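PDB 2Q9U: A-type flavoprotein from Giardia intestinalis, which probably reduces dioxygen to water as an oxygen scavenger, passing electrons from flavin mononucleotide to a diiron centre held in a metallo-beta-lactamase-like domain. Local coordinates for residues Lys300-Thr305 with Leu330-Gly335; Lys257-Val262 with Lys401-Tyr406; Gly309-Ala314 with Thr337-Lys342. All coordinates share one frame; numbering follows the deposited sequence.

Interaction 1: residues Lys300-Thr305 with Leu330-Gly335; sequences KVALHT and LNYVRG
Val301 opens the contact between helix 298-306 and helix 324-336 by laying its CG1 methyl against CG2 of Val333, 3.6 Å away. The two branched side chains cross at about a right angle, so one methyl from each meets the other. CG1 of Val301 gets there by standing opposite the backbone nitrogen (chi1 172°), while its other methyl is left for the sheet, where Val301 also packs on Val262 and Leu291. A beta-branched residue suits this place because it offers a methyl to each of two surfaces.

Ala302 comes next, the residue whose backbone lies nearest the partner helix: Ala302 CA is 6.3 Å from Val333 CA. Its CB approaches the Tyr332 ring obliquely, 3.8 Å from CE2, and the small side chain lets the ring lie close to the helix backbone. The phenol reaches past it, and its OH is hydrogen-bonded to Asn202 on helix 189-204. Tyr332 also packs on Pro324 of a second subunit.

One turn on from Val301, Thr305 turns OG1 toward Val333 CG2, 3.9 Å away, the two side chains meeting tip to tip. The hydroxyl is not left without a partner there: with chi1 at 57° it donates back to Val301 O at 2.7 Å. Thr305 N reaches the same oxygen from the opposite face of the carbonyl plane, giving that acceptor two donors.

The segment axes come within 9.9 Å at a crossing angle of -48°, and everything that meets across them is buried. Val333 CG2 fits between Val301 and Thr305, whose hydroxyl is spent on its own helix. The join between these neighbouring helices of the flavodoxin-like domain therefore rests on shape and van der Waals contact, with the polar groups paired elsewhere.

Interaction 2: residues Lys257-Val262 with Lys401-Tyr406; sequences KKVTVV and KRAIAY
Lys257, Ala403 and Ile404 bring most of the surface to this contact, which sets the beginning of strand 258-263 against helix 386-409. Lys257 lies across Ile404 with its aliphatic stem: CG and CD are each 4.2 Å from Ile404 CG1, and the two side chains cross obliquely. The lysine chain is extended beyond CG, carrying its ammonium on toward solvent while its methylenes cover the isoleucine. A long residue with an apolar stem and a charged end suits this exposed margin.

Ala403 faces the strand more directly. Its CB rests 3.9 Å from Val259 CG2 and 4.1 Å from Lys258 O, so a single methyl meets both a side chain and the strand backbone. Its smallness lets the helix settle close to the sheet. Val259 points its CG1 opposite the backbone nitrogen (chi1 179°), which leaves CG2 for the alanine.

The same valine packs on Ala281 of helix 269-283, and Ala403 also touches Ala310 on strand 310-314. Ile404 leans on Thr284 and Cys286, just ahead of strand 287-292. The C-terminal helix thus lies on the same sheet face as helix 269-283, its 401-406 part beside the N-terminal starts of the neighbouring parallel strands 258-263 and 310-314.

Interaction 3: residues Gly309-Ala314 with Thr337-Lys342; sequences GAVAFA and TLIKGK
Val311 and Ile339 make the principal apolar contact between strand 310-314 and the loop that leaves helix 324-336. Their branched side chains meet through several methyls: Val311 CG1 lies 3.9 Å from Ile339 CG2, and Val311 CG2 is equally far, 3.9 Å, from Ile339 CD1. Ile339 carries CG1 between its backbone nitrogen and carbonyl carbon (chi1 69°), an arrangement that brings CG2 and the terminal methyl together onto the valine. Two branched aliphatic residues suit a buried site where both partners must fill a broad surface. Phe313, two residues along the strand and on the same side, adds a looser contact, its CE1 standing 4.3 Å from Ile339 CD1 in an oblique approach. Val311 CG2 lies at the edge of that phenyl ring, in its plane, so valine and phenylalanine form one apolar surface for the isoleucine.

The architecture is that of a flavodoxin-like fold, an alpha/beta sandwich in which strand 310-314 is central to a five-stranded parallel sheet. The loop belongs to the crossover that runs through helix 324-336 to the adjacent strand 344-350. Two beta turns shape it. A type I turn runs from Thr337 to Lys340, and a type II turn from Ile339 to Lys342 is closed by Lys342 N bonding to Ile339 O at 2.9 Å; Gly341 suits its positive phi (79°).

Backbone packing is found at the start of the strand. Gly309 O is 4.5 Å from Lys342 CB, a loose contact of the strand's leading backbone with the lysine stem. Beyond the contact, that stem, extended past CG, carries its buried NZ onward to hydrogen bonds with the carbonyl oxygens of Ser308, Thr305 and Tyr306, the last residues of helix 298-306 and the turn following it.

Overall arrangement
From the N terminus, the chain passes through the diiron domain before entering strand 258-263, whose start is joined by interaction 2 to the C-terminal helix 386-409. That contact closes a loop of 138 residues, and interactions 1 and 3 both fall within it. These two cross: the chain visits 300-305, 309-314, 330-335 and 337-342 in turn, so the two closures overlap along the chain. Interaction 1 pairs two helices, whereas interaction 3 seats the loop before strand 344-350 against the sheet. Strands 258-263 and 310-314 are neighbours, linking interactions 2 and 3 through backbone hydrogen bonds such as Val262 N to Ala312 O. His304 and Lys258 connect interactions 1 and 2.

Interaction 1: residues Lys300-Thr305 with Leu330-Gly335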
ATOM      1  N   LYS A 300      -1.213  11.604  10.062  1.00 10.37           N
ATOM      2  CA  LYS A 300      -0.223  12.663   9.907  1.00 10.75           C
ATOM      3  C   LYS A 300      -0.890  14.051   9.790  1.00 10.30           C
ATOM      4  O   LYS A 300      -0.361  15.059  10.281  1.00  9.73           O
ATOM      5  CB  LYS A 300       0.682  12.310   8.715  1.00 11.32           C
ATOM      6  CG  LYS A 300       1.536  11.065   9.106  1.00 15.31           C
ATOM      7  CD  LYS A 300       2.364  10.459   7.996  1.00 20.15           C
ATOM      8  CE  LYS A 300       3.031   9.166   8.516  1.00 17.72           C
ATOM      9  NZ  LYS A 300       2.041   8.044   8.804  1.00 17.95           N
ATOM     10  N   VAL A 301      -2.051  14.094   9.152  1.00  9.50           N
ATOM     11  CA  VAL A 301      -2.824  15.349   9.098  1.00  9.66           C
ATOM     12  C   VAL A 301      -3.108  15.830  10.546  1.00  8.87           C
ATOM     13  O   VAL A 301      -2.920  17.022  10.890  1.00  8.84           O
ATOM     14  CB  VAL A 301      -4.128  15.168   8.257  1.00 10.09           C
ATOM     15  CG1 VAL A 301      -5.041  16.392   8.350  1.00  9.64           C
ATOM     16  CG2 VAL A 301      -3.786  14.874   6.759  1.00 12.07           C
ATOM     17  N   ALA A 302      -3.565  14.907  11.383  1.00  8.95           N
ATOM     18  CA  ALA A 302      -3.849  15.219  12.800  1.00  9.49           C
ATOM     19  C   ALA A 302      -2.570  15.654  13.497  1.00 10.12           C
ATOM     20  O   ALA A 302      -2.542  16.684  14.152  1.00 10.27           O
ATOM     21  CB  ALA A 302      -4.506  14.025  13.519  1.00  9.09           C
ATOM     22  N   LEU A 303      -1.496  14.890  13.323  1.00 10.47           N
ATOM     23  CA  LEU A 303      -0.204  15.266  13.908  1.00 11.12           C
ATOM     24  C   LEU A 303       0.208  16.727  13.625  1.00 11.71           C
ATOM     25  O   LEU A 303       0.612  17.474  14.542  1.00 12.44           O
ATOM     26  CB  LEU A 303       0.880  14.323  13.387  1.00 10.27           C
ATOM     27  CG  LEU A 303       2.352  14.626  13.724  1.00 13.29           C
ATOM     28  CD1 LEU A 303       2.585  14.585  15.270  1.00 14.67           C
ATOM     29  CD2 LEU A 303       3.290  13.674  13.003  1.00 14.10           C
ATOM     30  N   HIS A 304       0.131  17.128  12.362  1.00 10.43           N
ATOM     31  CA  HIS A 304       0.654  18.417  11.964  1.00 11.36           C
ATOM     32  C   HIS A 304      -0.272  19.574  12.261  1.00 11.16           C
ATOM     33  O   HIS A 304       0.186  20.619  12.689  1.00 11.66           O
ATOM     34  CB  HIS A 304       1.177  18.399  10.506  1.00 10.39           C
ATOM     35  CG  HIS A 304       2.441  17.613  10.372  1.00 10.59           C
ATOM     36  ND1 HIS A 304       3.631  18.040  10.923  1.00 10.69           N
ATOM     37  CD2 HIS A 304       2.699  16.408   9.810  1.00 10.71           C
ATOM     38  CE1 HIS A 304       4.580  17.154  10.669  1.00 10.23           C
ATOM     39  NE2 HIS A 304       4.035  16.148  10.008  1.00 11.39           N
ATOM     40  N   THR A 305      -1.568  19.370  12.068  1.00 11.00           N
ATOM     41  CA  THR A 305      -2.566  20.396  12.397  1.00 11.87           C
ATOM     42  C   THR A 305      -2.634  20.673  13.909  1.00 12.40           C
ATOM     43  O   THR A 305      -2.898  21.815  14.311  1.00 12.23           O
ATOM     44  CB  THR A 305      -3.975  20.055  11.850  1.00 11.40           C
ATOM     45  OG1 THR A 305      -4.420  18.776  12.346  1.00 10.61           O
ATOM     46  CG2 THR A 305      -3.977  20.025  10.304  1.00 12.51           C
ATOM     47  N   LEU A 330     -10.832  16.547   6.447  1.00 11.36           N
ATOM     48  CA  LEU A 330     -11.647  17.513   7.177  1.00 11.95           C
ATOM     49  C   LEU A 330     -12.569  16.891   8.222  1.00 11.73           C
ATOM     50  O   LEU A 330     -12.659  17.413   9.333  1.00 11.94           O
ATOM     51  CB  LEU A 330     -12.426  18.419   6.213  1.00 11.87           C
ATOM     52  CG  LEU A 330     -11.587  19.485   5.493  1.00 12.95           C
ATOM     53  CD1 LEU A 330     -12.398  20.020   4.314  1.00 15.39           C
ATOM     54  CD2 LEU A 330     -11.228  20.661   6.423  1.00 13.38           C
ATOM     55  N   ASN A 331     -13.253  15.793   7.879  1.00 12.10           N
ATOM     56  CA  ASN A 331     -14.033  15.012   8.860  1.00 12.75           C
ATOM     57  C   ASN A 331     -13.186  14.692  10.103  1.00 12.11           C
ATOM     58  O   ASN A 331     -13.610  14.903  11.258  1.00 11.41           O
ATOM     59  CB  ASN A 331     -14.562  13.715   8.212  1.00 12.55           C
ATOM     60  CG  ASN A 331     -15.072  12.676   9.251  1.00 14.17           C
ATOM     61  OD1 ASN A 331     -14.286  12.117  10.019  1.00 15.58           O
ATOM     62  ND2 ASN A 331     -16.366  12.392   9.231  1.00 14.17           N
ATOM     63  N   TYR A 332     -11.977  14.190   9.853  1.00 11.56           N
ATOM     64  CA  TYR A 332     -11.123  13.711  10.927  1.00 10.95           C
ATOM     65  C   TYR A 332     -10.711  14.884  11.816  1.00 11.76           C
ATOM     66  O   TYR A 332     -10.829  14.810  13.054  1.00 11.54           O
ATOM     67  CB  TYR A 332      -9.870  13.034  10.353  1.00 10.39           C
ATOM     68  CG  TYR A 332      -9.147  12.188  11.363  1.00  9.83           C
ATOM     69  CD1 TYR A 332      -9.834  11.238  12.140  1.00  9.41           C
ATOM     70  CD2 TYR A 332      -7.789  12.320  11.551  1.00  8.77           C
ATOM     71  CE1 TYR A 332      -9.130  10.435  13.075  1.00 11.00           C
ATOM     72  CE2 TYR A 332      -7.090  11.513  12.448  1.00 11.06           C
ATOM     73  CZ  TYR A 332      -7.766  10.571  13.206  1.00 11.03           C
ATOM     74  OH  TYR A 332      -7.061   9.770  14.121  1.00 11.27           O
ATOM     75  N   VAL A 333     -10.247  15.958  11.179  1.00 11.20           N
ATOM     76  CA  VAL A 333      -9.788  17.152  11.886  1.00 12.91           C
ATOM     77  C   VAL A 333     -10.927  17.836  12.672  1.00 13.23           C
ATOM     78  O   VAL A 333     -10.718  18.305  13.817  1.00 13.55           O
ATOM     79  CB  VAL A 333      -9.062  18.123  10.894  1.00 13.16           C
ATOM     80  CG1 VAL A 333      -8.973  19.514  11.462  1.00 15.37           C
ATOM     81  CG2 VAL A 333      -7.666  17.587  10.565  1.00 14.91           C
ATOM     82  N   ARG A 334     -12.117  17.883  12.065  1.00 13.32           N
ATOM     83  CA  ARG A 334     -13.326  18.410  12.711  1.00 13.92           C
ATOM     84  C   ARG A 334     -13.632  17.625  13.992  1.00 13.04           C
ATOM     85  O   ARG A 334     -13.816  18.226  15.045  1.00 13.50           O
ATOM     86  CB  ARG A 334     -14.539  18.360  11.756  1.00 13.29           C
ATOM     87  CG  ARG A 334     -15.900  18.790  12.381  1.00 14.95           C
ATOM     88  CD  ARG A 334     -17.068  18.684  11.365  1.00 16.98           C
ATOM     89  NE  ARG A 334     -17.556  17.292  11.221  1.00 26.29           N
ATOM     90  CZ  ARG A 334     -17.536  16.556  10.110  1.00 27.67           C
ATOM     91  NH1 ARG A 334     -17.044  17.043   8.964  1.00 31.59           N
ATOM     92  NH2 ARG A 334     -18.022  15.319  10.137  1.00 25.69           N
ATOM     93  N   GLY A 335     -13.659  16.294  13.891  1.00 12.00           N
ATOM     94  CA  GLY A 335     -13.977  15.408  15.024  1.00 11.62           C
ATOM     95  C   GLY A 335     -12.994  15.606  16.167  1.00 11.13           C
ATOM     96  O   GLY A 335     -13.364  15.551  17.353  1.00 11.29           O
TER

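Interaction 2: residues Lys257-Val262 with Lys401-Tyr406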
ATOM      1  N   LYS A 257       5.159  28.213  15.609  1.00 13.07           N
ATOM      2  CA  LYS A 257       5.178  29.139  14.490  1.00 14.14           C
ATOM      3  C   LYS A 257       5.323  28.240  13.252  1.00 12.52           C
ATOM      4  O   LYS A 257       6.435  27.967  12.783  1.00 13.06           O
ATOM      5  CB  LYS A 257       6.362  30.110  14.610  1.00 14.55           C
ATOM      6  CG  LYS A 257       6.259  31.096  15.785  1.00 16.80           C
ATOM      7  CD  LYS A 257       7.458  32.061  15.766  1.00 17.73           C
ATOM      8  CE  LYS A 257       7.573  32.872  17.055  1.00 24.73           C
ATOM      9  NZ  LYS A 257       8.808  33.735  17.070  1.00 28.64           N
ATOM     10  N   LYS A 258       4.184  27.729  12.792  1.00 11.47           N
ATOM     11  CA  LYS A 258       4.164  26.600  11.847  1.00 11.17           C
ATOM     12  C   LYS A 258       2.866  26.701  11.053  1.00 10.77           C
ATOM     13  O   LYS A 258       1.790  26.947  11.621  1.00 10.68           O
ATOM     14  CB  LYS A 258       4.263  25.250  12.601  1.00 11.44           C
ATOM     15  CG  LYS A 258       4.055  23.969  11.693  1.00 11.23           C
ATOM     16  CD  LYS A 258       4.137  22.718  12.556  1.00 11.75           C
ATOM     17  CE  LYS A 258       3.722  21.445  11.791  1.00 11.80           C
ATOM     18  NZ  LYS A 258       4.001  20.279  12.739  1.00 11.42           N
ATOM     19  N   VAL A 259       3.001  26.550   9.738  1.00  9.93           N
ATOM     20  CA  VAL A 259       1.875  26.490   8.833  1.00  9.89           C
ATOM     21  C   VAL A 259       1.875  25.108   8.162  1.00  9.58           C
ATOM     22  O   VAL A 259       2.919  24.661   7.683  1.00  9.82           O
ATOM     23  CB  VAL A 259       1.978  27.588   7.758  1.00  8.91           C
ATOM     24  CG1 VAL A 259       0.769  27.491   6.764  1.00 10.14           C
ATOM     25  CG2 VAL A 259       2.001  28.961   8.422  1.00  9.50           C
ATOM     26  N   THR A 260       0.730  24.433   8.186  1.00  9.76           N
ATOM     27  CA  THR A 260       0.553  23.165   7.419  1.00 10.41           C
ATOM     28  C   THR A 260      -0.478  23.326   6.298  1.00 10.51           C
ATOM     29  O   THR A 260      -1.577  23.839   6.554  1.00  9.11           O
ATOM     30  CB  THR A 260       0.126  22.003   8.333  1.00 10.52           C
ATOM     31  OG1 THR A 260       1.131  21.807   9.333  1.00 10.63           O
ATOM     32  CG2 THR A 260      -0.067  20.661   7.518  1.00  9.96           C
ATOM     33  N   VAL A 261      -0.134  22.873   5.077  1.00 10.57           N
ATOM     34  CA  VAL A 261      -1.084  22.860   3.966  1.00 10.98           C
ATOM     35  C   VAL A 261      -1.486  21.399   3.693  1.00 10.35           C
ATOM     36  O   VAL A 261      -0.624  20.531   3.586  1.00 10.91           O
ATOM     37  CB  VAL A 261      -0.510  23.497   2.687  1.00 11.56           C
ATOM     38  CG1 VAL A 261      -1.571  23.484   1.575  1.00 13.02           C
ATOM     39  CG2 VAL A 261      -0.086  24.935   2.985  1.00 13.95           C
ATOM     40  N   VAL A 262      -2.783  21.129   3.684  1.00  9.62           N
ATOM     41  CA  VAL A 262      -3.291  19.779   3.452  1.00 10.14           C
ATOM     42  C   VAL A 262      -4.073  19.824   2.137  1.00 11.05           C
ATOM     43  O   VAL A 262      -4.955  20.676   1.961  1.00 10.61           O
ATOM     44  CB  VAL A 262      -4.226  19.311   4.600  1.00 10.95           C
ATOM     45  CG1 VAL A 262      -4.796  17.900   4.319  1.00 10.88           C
ATOM     46  CG2 VAL A 262      -3.463  19.319   5.953  1.00 10.96           C
ATOM     47  N   LYS A 401       2.199  35.211   8.971  1.00 13.34           N
ATOM     48  CA  LYS A 401       1.979  36.291   9.959  1.00 14.15           C
ATOM     49  C   LYS A 401       0.820  35.990  10.902  1.00 13.79           C
ATOM     50  O   LYS A 401       0.948  36.237  12.097  1.00 13.85           O
ATOM     51  CB  LYS A 401       1.747  37.663   9.309  1.00 14.06           C
ATOM     52  CG  LYS A 401       2.994  38.230   8.615  1.00 18.07           C
ATOM     53  CD  LYS A 401       2.616  39.451   7.796  1.00 22.16           C
ATOM     54  CE  LYS A 401       3.824  40.041   7.075  1.00 26.97           C
ATOM     55  NZ  LYS A 401       3.373  41.084   6.064  1.00 27.54           N
ATOM     56  N   ARG A 402      -0.311  35.509  10.368  1.00 13.91           N
ATOM     57  CA  ARG A 402      -1.444  35.107  11.204  1.00 13.20           C
ATOM     58  C   ARG A 402      -1.150  33.924  12.122  1.00 13.28           C
ATOM     59  O   ARG A 402      -1.656  33.882  13.236  1.00 13.14           O
ATOM     60  CB  ARG A 402      -2.677  34.809  10.361  1.00 14.21           C
ATOM     61  CG  ARG A 402      -3.317  36.056   9.736  1.00 13.23           C
ATOM     62  CD  ARG A 402      -4.337  35.628   8.673  1.00 15.31           C
ATOM     63  NE  ARG A 402      -4.969  36.768   7.993  1.00 16.39           N
ATOM     64  CZ  ARG A 402      -5.958  37.494   8.508  1.00 17.70           C
ATOM     65  NH1 ARG A 402      -6.420  37.221   9.716  1.00 16.11           N
ATOM     66  NH2 ARG A 402      -6.469  38.509   7.814  1.00 20.08           N
ATOM     67  N   ALA A 403      -0.337  32.979  11.650  1.00 12.58           N
ATOM     68  CA  ALA A 403       0.140  31.881  12.498  1.00 12.79           C
ATOM     69  C   ALA A 403       0.977  32.431  13.676  1.00 13.42           C
ATOM     70  O   ALA A 403       0.790  32.035  14.822  1.00 13.78           O
ATOM     71  CB  ALA A 403       0.970  30.920  11.687  1.00 12.73           C
ATOM     72  N   ILE A 404       1.878  33.357  13.380  1.00 13.52           N
ATOM     73  CA  ILE A 404       2.753  33.927  14.411  1.00 13.57           C
ATOM     74  C   ILE A 404       1.886  34.671  15.428  1.00 14.02           C
ATOM     75  O   ILE A 404       2.072  34.513  16.645  1.00 13.95           O
ATOM     76  CB  ILE A 404       3.844  34.796  13.783  1.00 13.84           C
ATOM     77  CG1 ILE A 404       4.861  33.900  13.034  1.00 13.09           C
ATOM     78  CG2 ILE A 404       4.555  35.651  14.874  1.00 15.91           C
ATOM     79  CD1 ILE A 404       5.709  34.648  11.995  1.00 16.58           C
ATOM     80  N   ALA A 405       0.907  35.425  14.931  1.00 13.70           N
ATOM     81  CA  ALA A 405      -0.019  36.175  15.804  1.00 14.12           C
ATOM     82  C   ALA A 405      -0.833  35.246  16.698  1.00 14.87           C
ATOM     83  O   ALA A 405      -1.026  35.508  17.894  1.00 13.85           O
ATOM     84  CB  ALA A 405      -0.949  37.065  14.977  1.00 14.58           C
ATOM     85  N   TYR A 406      -1.317  34.150  16.111  1.00 14.35           N
ATOM     86  CA  TYR A 406      -2.122  33.195  16.849  1.00 14.57           C
ATOM     87  C   TYR A 406      -1.305  32.569  17.985  1.00 15.27           C
ATOM     88  O   TYR A 406      -1.804  32.402  19.109  1.00 15.33           O
ATOM     89  CB  TYR A 406      -2.665  32.117  15.884  1.00 14.06           C
ATOM     90  CG  TYR A 406      -3.382  31.011  16.597  1.00 13.85           C
ATOM     91  CD1 TYR A 406      -4.742  31.095  16.862  1.00 13.01           C
ATOM     92  CD2 TYR A 406      -2.682  29.879  17.035  1.00 14.29           C
ATOM     93  CE1 TYR A 406      -5.401  30.069  17.547  1.00 12.89           C
ATOM     94  CE2 TYR A 406      -3.323  28.863  17.698  1.00 14.11           C
ATOM     95  CZ  TYR A 406      -4.671  28.960  17.955  1.00 13.66           C
ATOM     96  OH  TYR A 406      -5.246  27.914  18.613  1.00 14.85           O
TER

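Interaction 3: residues Gly309-Ala314 with Thr337-Lys342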
ATOM      1  N   GLY A 309       0.159  26.846  13.890  1.00 12.11           N
ATOM      2  CA  GLY A 309      -0.427  28.127  14.257  1.00 11.25           C
ATOM      3  C   GLY A 309      -1.434  28.557  13.209  1.00 11.36           C
ATOM      4  O   GLY A 309      -2.271  29.403  13.478  1.00 11.66           O
ATOM      5  N   ALA A 310      -1.366  27.939  12.028  1.00 10.81           N
ATOM      6  CA  ALA A 310      -2.310  28.200  10.950  1.00 10.79           C
ATOM      7  C   ALA A 310      -2.294  27.051   9.941  1.00 10.73           C
ATOM      8  O   ALA A 310      -1.275  26.363   9.769  1.00  9.32           O
ATOM      9  CB  ALA A 310      -1.973  29.531  10.213  1.00  8.67           C
ATOM     10  N   VAL A 311      -3.404  26.904   9.231  1.00 11.12           N
ATOM     11  CA  VAL A 311      -3.519  25.827   8.228  1.00 11.26           C
ATOM     12  C   VAL A 311      -4.111  26.328   6.911  1.00 12.07           C
ATOM     13  O   VAL A 311      -4.790  27.366   6.858  1.00 11.47           O
ATOM     14  CB  VAL A 311      -4.372  24.616   8.746  1.00 11.23           C
ATOM     15  CG1 VAL A 311      -3.715  23.967   9.955  1.00 11.67           C
ATOM     16  CG2 VAL A 311      -5.863  25.018   9.065  1.00 12.04           C
ATOM     17  N   ALA A 312      -3.854  25.571   5.854  1.00 11.66           N
ATOM     18  CA  ALA A 312      -4.606  25.728   4.601  1.00 12.00           C
ATOM     19  C   ALA A 312      -5.064  24.358   4.081  1.00 12.42           C
ATOM     20  O   ALA A 312      -4.339  23.355   4.219  1.00 12.95           O
ATOM     21  CB  ALA A 312      -3.750  26.466   3.540  1.00 11.82           C
ATOM     22  N   PHE A 313      -6.278  24.323   3.522  1.00 11.83           N
ATOM     23  CA  PHE A 313      -6.794  23.137   2.864  1.00 11.41           C
ATOM     24  C   PHE A 313      -7.136  23.453   1.417  1.00 11.92           C
ATOM     25  O   PHE A 313      -7.726  24.509   1.104  1.00 11.43           O
ATOM     26  CB  PHE A 313      -8.028  22.612   3.577  1.00 11.27           C
ATOM     27  CG  PHE A 313      -7.714  21.801   4.818  1.00 11.71           C
ATOM     28  CD1 PHE A 313      -7.250  22.435   5.985  1.00 11.48           C
ATOM     29  CD2 PHE A 313      -7.871  20.426   4.822  1.00 12.68           C
ATOM     30  CE1 PHE A 313      -6.951  21.704   7.147  1.00 13.89           C
ATOM     31  CE2 PHE A 313      -7.603  19.677   6.004  1.00  9.59           C
ATOM     32  CZ  PHE A 313      -7.128  20.325   7.157  1.00 11.41           C
ATOM     33  N   ALA A 314      -6.798  22.523   0.535  1.00 11.12           N
ATOM     34  CA  ALA A 314      -6.930  22.793  -0.888  1.00 11.66           C
ATOM     35  C   ALA A 314      -7.345  21.547  -1.638  1.00 11.46           C
ATOM     36  O   ALA A 314      -6.980  20.442  -1.262  1.00  9.27           O
ATOM     37  CB  ALA A 314      -5.632  23.336  -1.442  1.00 11.55           C
ATOM     38  N   THR A 337     -11.205  18.398  16.708  1.00 12.24           N
ATOM     39  CA  THR A 337     -11.211  19.839  17.106  1.00 12.49           C
ATOM     40  C   THR A 337      -9.846  20.550  16.995  1.00 13.11           C
ATOM     41  O   THR A 337      -9.673  21.667  17.501  1.00 12.40           O
ATOM     42  CB  THR A 337     -11.801  20.087  18.572  1.00 13.99           C
ATOM     43  OG1 THR A 337     -10.826  19.710  19.570  1.00 14.67           O
ATOM     44  CG2 THR A 337     -13.090  19.304  18.800  1.00 13.87           C
ATOM     45  N   LEU A 338      -8.906  19.921  16.282  1.00 11.58           N
ATOM     46  CA  LEU A 338      -7.511  20.361  16.200  1.00 12.13           C
ATOM     47  C   LEU A 338      -7.285  21.751  15.624  1.00 12.50           C
ATOM     48  O   LEU A 338      -6.275  22.365  15.912  1.00 13.01           O
ATOM     49  CB  LEU A 338      -6.711  19.359  15.368  1.00 12.38           C
ATOM     50  CG  LEU A 338      -6.741  17.937  15.944  1.00 11.42           C
ATOM     51  CD1 LEU A 338      -6.122  16.956  14.923  1.00 12.26           C
ATOM     52  CD2 LEU A 338      -6.041  17.875  17.277  1.00 12.90           C
ATOM     53  N   ILE A 339      -8.204  22.251  14.808  1.00 12.62           N
ATOM     54  CA  ILE A 339      -7.998  23.596  14.249  1.00 12.01           C
ATOM     55  C   ILE A 339      -9.041  24.615  14.699  1.00 12.64           C
ATOM     56  O   ILE A 339      -9.126  25.724  14.152  1.00 12.15           O
ATOM     57  CB  ILE A 339      -7.849  23.604  12.699  1.00 13.11           C
ATOM     58  CG1 ILE A 339      -9.179  23.240  12.004  1.00 12.05           C
ATOM     59  CG2 ILE A 339      -6.633  22.734  12.237  1.00 10.00           C
ATOM     60  CD1 ILE A 339      -9.161  23.395  10.472  1.00 12.23           C
ATOM     61  N   LYS A 340      -9.819  24.262  15.713  1.00 12.44           N
ATOM     62  CA  LYS A 340     -10.803  25.203  16.253  1.00 13.93           C
ATOM     63  C   LYS A 340     -10.077  26.502  16.658  1.00 13.80           C
ATOM     64  O   LYS A 340      -9.060  26.446  17.359  1.00 13.64           O
ATOM     65  CB  LYS A 340     -11.522  24.558  17.439  1.00 14.03           C
ATOM     66  CG  LYS A 340     -12.522  25.415  18.152  1.00 16.76           C
ATOM     67  CD  LYS A 340     -13.084  24.634  19.351  1.00 23.09           C
ATOM     68  CE  LYS A 340     -13.984  23.473  18.908  1.00 28.94           C
ATOM     69  NZ  LYS A 340     -15.374  23.954  18.652  1.00 33.01           N
ATOM     70  N   GLY A 341     -10.588  27.644  16.190  1.00 14.19           N
ATOM     71  CA  GLY A 341     -10.010  28.963  16.478  1.00 14.29           C
ATOM     72  C   GLY A 341      -8.785  29.370  15.665  1.00 14.38           C
ATOM     73  O   GLY A 341      -8.327  30.503  15.794  1.00 13.75           O
ATOM     74  N   LYS A 342      -8.267  28.464  14.821  1.00 12.89           N
ATOM     75  CA  LYS A 342      -6.986  28.688  14.118  1.00 13.44           C
ATOM     76  C   LYS A 342      -7.193  29.363  12.763  1.00 12.81           C
ATOM     77  O   LYS A 342      -8.168  29.057  12.071  1.00 12.95           O
ATOM     78  CB  LYS A 342      -6.216  27.374  13.911  1.00 11.80           C
ATOM     79  CG  LYS A 342      -5.894  26.648  15.220  1.00 12.80           C
ATOM     80  CD  LYS A 342      -4.813  25.611  14.996  1.00 10.22           C
ATOM     81  CE  LYS A 342      -4.393  24.918  16.281  1.00 11.58           C
ATOM     82  NZ  LYS A 342      -3.295  23.942  16.030  1.00 12.74           N
TER